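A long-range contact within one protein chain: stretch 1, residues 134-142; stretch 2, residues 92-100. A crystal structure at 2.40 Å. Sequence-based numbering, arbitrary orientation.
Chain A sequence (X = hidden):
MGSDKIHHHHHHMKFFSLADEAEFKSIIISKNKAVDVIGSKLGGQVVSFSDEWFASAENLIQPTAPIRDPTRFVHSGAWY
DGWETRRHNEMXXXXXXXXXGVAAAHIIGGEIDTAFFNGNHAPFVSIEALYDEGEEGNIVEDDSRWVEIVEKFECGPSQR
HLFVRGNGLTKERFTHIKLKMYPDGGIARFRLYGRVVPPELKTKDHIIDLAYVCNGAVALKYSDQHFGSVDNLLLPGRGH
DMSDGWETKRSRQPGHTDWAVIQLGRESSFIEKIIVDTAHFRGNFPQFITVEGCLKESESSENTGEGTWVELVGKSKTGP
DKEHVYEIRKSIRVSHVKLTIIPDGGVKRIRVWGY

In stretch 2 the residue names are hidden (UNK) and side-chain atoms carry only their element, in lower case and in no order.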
ATOM      1  N   GLY A 134      10.218 -19.983   7.329  1.00 76.85           N
ATOM      2  CA  GLY A 134       9.657 -20.184   8.676  1.00 77.30           C
ATOM      3  C   GLY A 134       9.730 -18.900   9.481  1.00 78.42           C
ATOM      4  O   GLY A 134      10.819 -18.296   9.560  1.00 79.12           O
ATOM      5  N   GLU A 135       8.609 -18.449  10.068  1.00 78.73           N
ATOM      6  CA  GLU A 135       8.712 -17.442  11.151  1.00 78.72           C
ATOM      7  C   GLU A 135       9.420 -18.171  12.340  1.00 78.04           C
ATOM      8  O   GLU A 135       8.817 -18.575  13.362  1.00 78.31           O
ATOM      9  CB  GLU A 135       7.360 -16.751  11.488  1.00 79.04           C
ATOM     10  CG  GLU A 135       7.383 -15.682  12.617  1.00 80.05           C
ATOM     11  CD  GLU A 135       8.384 -14.495  12.448  1.00 83.95           C
ATOM     12  OE1 GLU A 135       8.958 -14.266  11.347  1.00 85.58           O
ATOM     13  OE2 GLU A 135       8.596 -13.747  13.446  1.00 83.45           O
ATOM     14  N   GLU A 136      10.725 -18.337  12.114  1.00 76.55           N
ATOM     15  CA  GLU A 136      11.639 -19.169  12.881  1.00 75.41           C
ATOM     16  C   GLU A 136      12.345 -18.348  13.964  1.00 72.77           C
ATOM     17  O   GLU A 136      12.915 -18.884  14.903  1.00 71.97           O
ATOM     18  CB  GLU A 136      12.703 -19.702  11.909  1.00 76.38           C
ATOM     19  CG  GLU A 136      13.741 -18.629  11.505  1.00 79.00           C
ATOM     20  CD  GLU A 136      14.166 -18.649  10.039  1.00 82.61           C
ATOM     21  OE1 GLU A 136      13.663 -19.517   9.243  1.00 83.42           O
ATOM     22  OE2 GLU A 136      15.011 -17.759   9.701  1.00 82.99           O
ATOM     23  N   GLY A 137      12.324 -17.037  13.786  1.00 70.28           N
ATOM     24  CA  GLY A 137      12.860 -16.115  14.764  1.00 68.77           C
ATOM     25  C   GLY A 137      12.945 -14.715  14.202  1.00 66.92           C
ATOM     26  O   GLY A 137      12.636 -14.478  13.043  1.00 66.51           O
ATOM     27  N   ASN A 138      13.383 -13.782  15.019  1.00 65.37           N
ATOM     28  CA  ASN A 138      13.585 -12.439  14.518  1.00 65.03           C
ATOM     29  C   ASN A 138      14.885 -12.302  13.710  1.00 63.59           C
ATOM     30  O   ASN A 138      15.987 -12.469  14.234  1.00 62.59           O
ATOM     31  CB  ASN A 138      13.460 -11.414  15.652  1.00 65.31           C
ATOM     32  CG  ASN A 138      12.056 -11.439  16.276  1.00 67.02           C
ATOM     33  OD1 ASN A 138      11.195 -10.628  15.915  1.00 67.70           O
ATOM     34  ND2 ASN A 138      11.799 -12.436  17.147  1.00 67.35           N
ATOM     35  N   ILE A 139      14.713 -12.011  12.417  1.00 61.99           N
ATOM     36  CA  ILE A 139      15.824 -11.828  11.471  1.00 60.97           C
ATOM     37  C   ILE A 139      16.836 -10.802  11.978  1.00 59.86           C
ATOM     38  O   ILE A 139      16.454  -9.755  12.546  1.00 59.02           O
ATOM     39  CB  ILE A 139      15.298 -11.400  10.042  1.00 60.89           C
ATOM     40  CG1 ILE A 139      14.487 -12.523   9.361  1.00 59.87           C
ATOM     41  CG2 ILE A 139      16.437 -10.973   9.134  1.00 61.29           C
ATOM     42  CD1 ILE A 139      15.250 -13.764   9.084  1.00 59.14           C
ATOM     43  N   VAL A 140      18.118 -11.126  11.758  1.00 58.75           N
ATOM     44  CA  VAL A 140      19.225 -10.262  12.150  1.00 58.30           C
ATOM     45  C   VAL A 140      19.866  -9.551  10.947  1.00 57.71           C
ATOM     46  O   VAL A 140      19.759  -9.978   9.797  1.00 56.56           O
ATOM     47  CB  VAL A 140      20.309 -11.024  12.952  1.00 58.43           C
ATOM     48  CG1 VAL A 140      19.692 -11.676  14.169  1.00 59.15           C
ATOM     49  CG2 VAL A 140      21.045 -12.074  12.091  1.00 57.62           C
ATOM     50  N   GLU A 141      20.548  -8.456  11.263  1.00 57.41           N
ATOM     51  CA  GLU A 141      21.182  -7.599  10.267  1.00 56.73           C
ATOM     52  C   GLU A 141      22.219  -8.324   9.382  1.00 56.58           C
ATOM     53  O   GLU A 141      22.297  -8.047   8.192  1.00 55.99           O
ATOM     54  CB  GLU A 141      21.820  -6.413  10.982  1.00 56.33           C
ATOM     55  CG  GLU A 141      22.246  -5.276  10.088  1.00 55.73           C
ATOM     56  CD  GLU A 141      23.553  -5.517   9.366  1.00 56.91           C
ATOM     57  OE1 GLU A 141      24.490  -6.197   9.918  1.00 52.51           O
ATOM     58  OE2 GLU A 141      23.608  -5.007   8.219  1.00 58.54           O
ATOM     59  N   ASP A 142      23.006  -9.238   9.950  1.00 56.35           N
ATOM     60  CA  ASP A 142      24.132  -9.822   9.212  1.00 56.69           C
ATOM     61  C   ASP A 142      23.834 -11.202   8.616  1.00 55.90           C
ATOM     62  O   ASP A 142      24.727 -11.981   8.359  1.00 55.54           O
ATOM     63  CB  ASP A 142      25.392  -9.858  10.081  1.00 57.19           C
ATOM     64  CG  ASP A 142      25.317 -10.899  11.191  1.00 59.78           C
ATOM     65  OD1 ASP A 142      24.197 -11.393  11.472  1.00 61.09           O
ATOM     66  OD2 ASP A 142      26.338 -11.273  11.834  1.00 62.44           O
ATOM     67  N   UNK A  92      29.278   2.048   9.686  1.00 58.53           N
ATOM     68  CA  UNK A  92      29.160   2.634   8.353  1.00 59.09           C
ATOM     69  C   UNK A  92      27.732   3.118   8.120  1.00 57.15           C
ATOM     70  O   UNK A  92      27.489   4.040   7.356  1.00 56.91           O
ATOM     71  c   UNK A  92      29.574   1.076   4.706  1.00 63.61           C
ATOM     72  c   UNK A  92      29.530   1.578   7.305  1.00 59.60           C
ATOM     73  o   UNK A  92      29.903   1.489   3.531  1.00 68.42           O
ATOM     74  o   UNK A  92      29.127  -0.104   4.907  1.00 65.71           O
ATOM     75  c   UNK A  92      29.727   2.112   5.881  1.00 63.46           C
ATOM     76  N   UNK A  93      26.780   2.469   8.765  1.00 55.71           N
ATOM     77  CA  UNK A  93      25.365   2.777   8.556  1.00 54.80           C
ATOM     78  C   UNK A  93      24.493   2.374   9.740  1.00 54.75           C
ATOM     79  O   UNK A  93      24.807   1.455  10.486  1.00 53.64           O
ATOM     80  c   UNK A  93      26.276  -1.340   6.669  1.00 52.63           C
ATOM     81  c   UNK A  93      24.237  -1.580   7.875  1.00 53.91           C
ATOM     82  c   UNK A  93      26.098   0.030   6.658  1.00 52.33           C
ATOM     83  o   UNK A  93      25.492  -3.494   7.298  1.00 53.10           O
ATOM     84  c   UNK A  93      25.337  -2.138   7.277  1.00 52.88           C
ATOM     85  c   UNK A  93      24.829   2.116   7.263  1.00 54.37           C
ATOM     86  c   UNK A  93      24.994   0.618   7.240  1.00 52.95           C
ATOM     87  c   UNK A  93      24.072  -0.202   7.855  1.00 53.63           C
ATOM     88  N   UNK A  94      23.411   3.126   9.912  1.00 55.62           N
ATOM     89  CA  UNK A  94      22.275   2.698  10.716  1.00 55.93           C
ATOM     90  C   UNK A  94      21.334   1.899   9.823  1.00 56.63           C
ATOM     91  O   UNK A  94      21.355   2.052   8.594  1.00 56.61           O
ATOM     92  o   UNK A  94      22.279   3.507  13.519  1.00 56.69           O
ATOM     93  o   UNK A  94      22.389   5.591  12.810  1.00 58.33           O
ATOM     94  c   UNK A  94      21.518   3.903  11.299  1.00 55.99           C
ATOM     95  c   UNK A  94      22.095   4.374  12.613  1.00 57.21           C
ATOM     96  N   UNK A  95      20.511   1.059  10.453  1.00 57.22           N
ATOM     97  CA  UNK A  95      19.620   0.182   9.725  1.00 57.98           C
ATOM     98  C   UNK A  95      18.321  -0.165  10.466  1.00 58.92           C
ATOM     99  O   UNK A  95      18.216  -0.060  11.692  1.00 59.95           O
ATOM    100  c   UNK A  95      20.936  -1.755  10.523  1.00 56.58           C
ATOM    101  c   UNK A  95      21.251  -3.003  12.403  1.00 56.28           C
ATOM    102  n   UNK A  95      22.410  -2.356  12.075  1.00 55.95           N
ATOM    103  c   UNK A  95      22.208  -1.619  10.935  1.00 56.01           C
ATOM    104  c   UNK A  95      19.710  -4.370  13.528  1.00 56.18           C
ATOM    105  c   UNK A  95      20.329  -1.112   9.361  1.00 57.56           C
ATOM    106  c   UNK A  95      19.024  -3.197  11.558  1.00 57.32           C
ATOM    107  c   UNK A  95      20.304  -2.656  11.444  1.00 56.72           C
ATOM    108  c   UNK A  95      20.966  -3.862  13.452  1.00 56.56           C
ATOM    109  c   UNK A  95      18.749  -4.043  12.600  1.00 56.39           C
ATOM    110  N   UNK A  96      17.339  -0.582   9.683  1.00 59.44           N
ATOM    111  CA  UNK A  96      16.075  -1.085  10.210  1.00 59.77           C
ATOM    112  C   UNK A  96      15.641  -2.253   9.346  1.00 59.35           C
ATOM    113  O   UNK A  96      15.741  -2.208   8.104  1.00 58.15           O
ATOM    114  c   UNK A  96      13.630  -0.542  10.584  1.00 60.70           C
ATOM    115  c   UNK A  96      14.976   0.034  10.273  1.00 59.87           C
ATOM    116  c   UNK A  96      14.905   0.812   8.992  1.00 62.16           C
ATOM    117  N   UNK A  97      15.185  -3.296  10.022  1.00 59.15           N
ATOM    118  CA  UNK A  97      14.658  -4.453   9.370  1.00 59.76           C
ATOM    119  C   UNK A  97      13.123  -4.464   9.478  1.00 60.11           C
ATOM    120  O   UNK A  97      12.548  -4.236  10.554  1.00 59.37           O
ATOM    121  c   UNK A  97      15.276  -5.726   9.969  1.00 59.59           C
ATOM    122  c   UNK A  97      17.553  -6.760  10.526  1.00 59.99           C
ATOM    123  c   UNK A  97      14.599  -6.948   9.388  1.00 61.23           C
ATOM    124  c   UNK A  97      16.771  -5.803   9.644  1.00 60.25           C
ATOM    125  N   UNK A  98      12.464  -4.753   8.355  1.00 60.43           N
ATOM    126  CA  UNK A  98      10.996  -4.710   8.287  1.00 60.38           C
ATOM    127  C   UNK A  98      10.447  -5.926   7.578  1.00 60.36           C
ATOM    128  O   UNK A  98      10.851  -6.239   6.446  1.00 60.47           O
ATOM    129  c   UNK A  98      10.495  -3.455   7.559  1.00 60.16           C
ATOM    130  c   UNK A  98       8.982  -3.358   7.671  1.00 60.52           C
ATOM    131  c   UNK A  98      11.117  -1.013   7.224  1.00 61.47           C
ATOM    132  c   UNK A  98      11.077  -2.177   8.177  1.00 60.96           C
ATOM    133  N   UNK A  99       9.522  -6.600   8.252  1.00 60.04           N
ATOM    134  CA  UNK A  99       8.830  -7.706   7.685  1.00 59.95           C
ATOM    135  C   UNK A  99       7.630  -7.164   6.924  1.00 59.65           C
ATOM    136  O   UNK A  99       6.906  -6.303   7.428  1.00 60.42           O
ATOM    137  c   UNK A  99       7.883  -9.947   8.229  1.00 61.62           C
ATOM    138  c   UNK A  99       8.388  -8.651   8.776  1.00 60.54           C
ATOM    139  n   UNK A  99       6.504 -13.259   9.575  1.00 70.68           N
ATOM    140  c   UNK A  99       7.682 -10.998   9.281  1.00 65.40           C
ATOM    141  c   UNK A  99       7.059 -12.255   8.598  1.00 67.72           C
ATOM    142  N   UNK A 100       7.423  -7.645   5.701  1.00 58.41           N
ATOM    143  CA  UNK A 100       6.251  -7.228   4.927  1.00 56.99           C
ATOM    144  C   UNK A 100       4.972  -7.747   5.572  1.00 58.40           C
ATOM    145  O   UNK A 100       4.969  -8.748   6.294  1.00 57.65           O
ATOM    146  c   UNK A 100       6.277  -7.798   3.499  1.00 56.99           C
ATOM    147  c   UNK A 100       9.106  -7.832   0.525  1.00 52.30           C
ATOM    148 se   UNK A 100       7.495  -8.365   0.999  0.50 48.56          SE
ATOM    149  c   UNK A 100       7.463  -7.400   2.676  1.00 55.91           C
TER

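Position 92 carries three side-chain carbons, the third bearing two oxygens: an unbranched chain ending in a carboxylate. Its side chain lies out of reach of stretch 1 and touches nothing there. It is Glu92, a loop residue leading into the strand.

At position 93 one carbon leads to a six-carbon ring that bears a single oxygen, which makes it a phenol. The CA-to-CB bond points sideways, yet the end of the side chain comes nearer to stretch 1, and its oxygen lies close to the carboxylate of Glu141. The residue is Tyr93. Its OH donates a hydrogen bond to OE2 of Glu141 at 2.6 Å, a short bond made at the ring edge, near the ring plane, where a phenol hydroxyl naturally offers its proton.

Position 94 has two carbons, the second with two oxygens, and no atom of stretch 1 within reach. This is Asp94, the first residue of the strand, buried and with both carboxylate oxygens hydrogen-bonded elsewhere in the structure.

Position 95 shows one carbon followed by fused five- and six-membered rings holding eight carbons and one nitrogen, an indole, pointing toward stretch 1 with one face under the CG methylene of Glu141. It is Trp95. CG of Glu141 lies 3.4 Å from CE2 of Trp95 and sits over the five-membered ring, 11° off the ring normal. The methylene thus makes a CH-pi contact with the face, so the same acid uses its aliphatic part here and its carboxylate on Tyr93.

Position 96 has three carbons, two of them carried on the first, and points away from stretch 1. It is Val96, buried on the other side of the strand.

Position 97 holds four carbons, forked at the first, with one arm two carbons long. The fork points toward stretch 1, and the end of its longer arm lies against the backbone of residues 139 to 141. It is Ile97. Its CD1 packs 3.5 Å from N of Glu141 and 3.8 Å from O of Ile139. A looser apolar contact joins CG2 of Ile97 to CG2 of Ile139 at 4.4 Å.

Position 98 repeats the forked four-carbon pattern but makes no contact with stretch 1. It is Ile98, also buried.

Position 99 is four carbons in a row ending in nitrogen, with that nitrogen near the carboxylate of Glu135. It is Lys99, extended with all four chi angles t. NZ of Lys99 forms a salt bridge with OE1 of Glu135 at 3.2 Å, whose hydrogen bond is weak.

Position 100 has two carbons, selenium and one more carbon, unbranched. It is Met100, a selenomethionine, remote from stretch 1.

The contact follows the alternation of a strand: 95, 97 and 99 face stretch 1, while 96 points away. The irregular stretch 1 runs nearly antiparallel, 172° apart end to end, and is held by side chains, with no backbone hydrogen bond between the two. Glu141 anchors one end on two aromatic residues, Ile97 fills the middle, and the exposed Glu135 meets Lys99 at the other end.

Stretch 2 92-100: EYDWVIIKM
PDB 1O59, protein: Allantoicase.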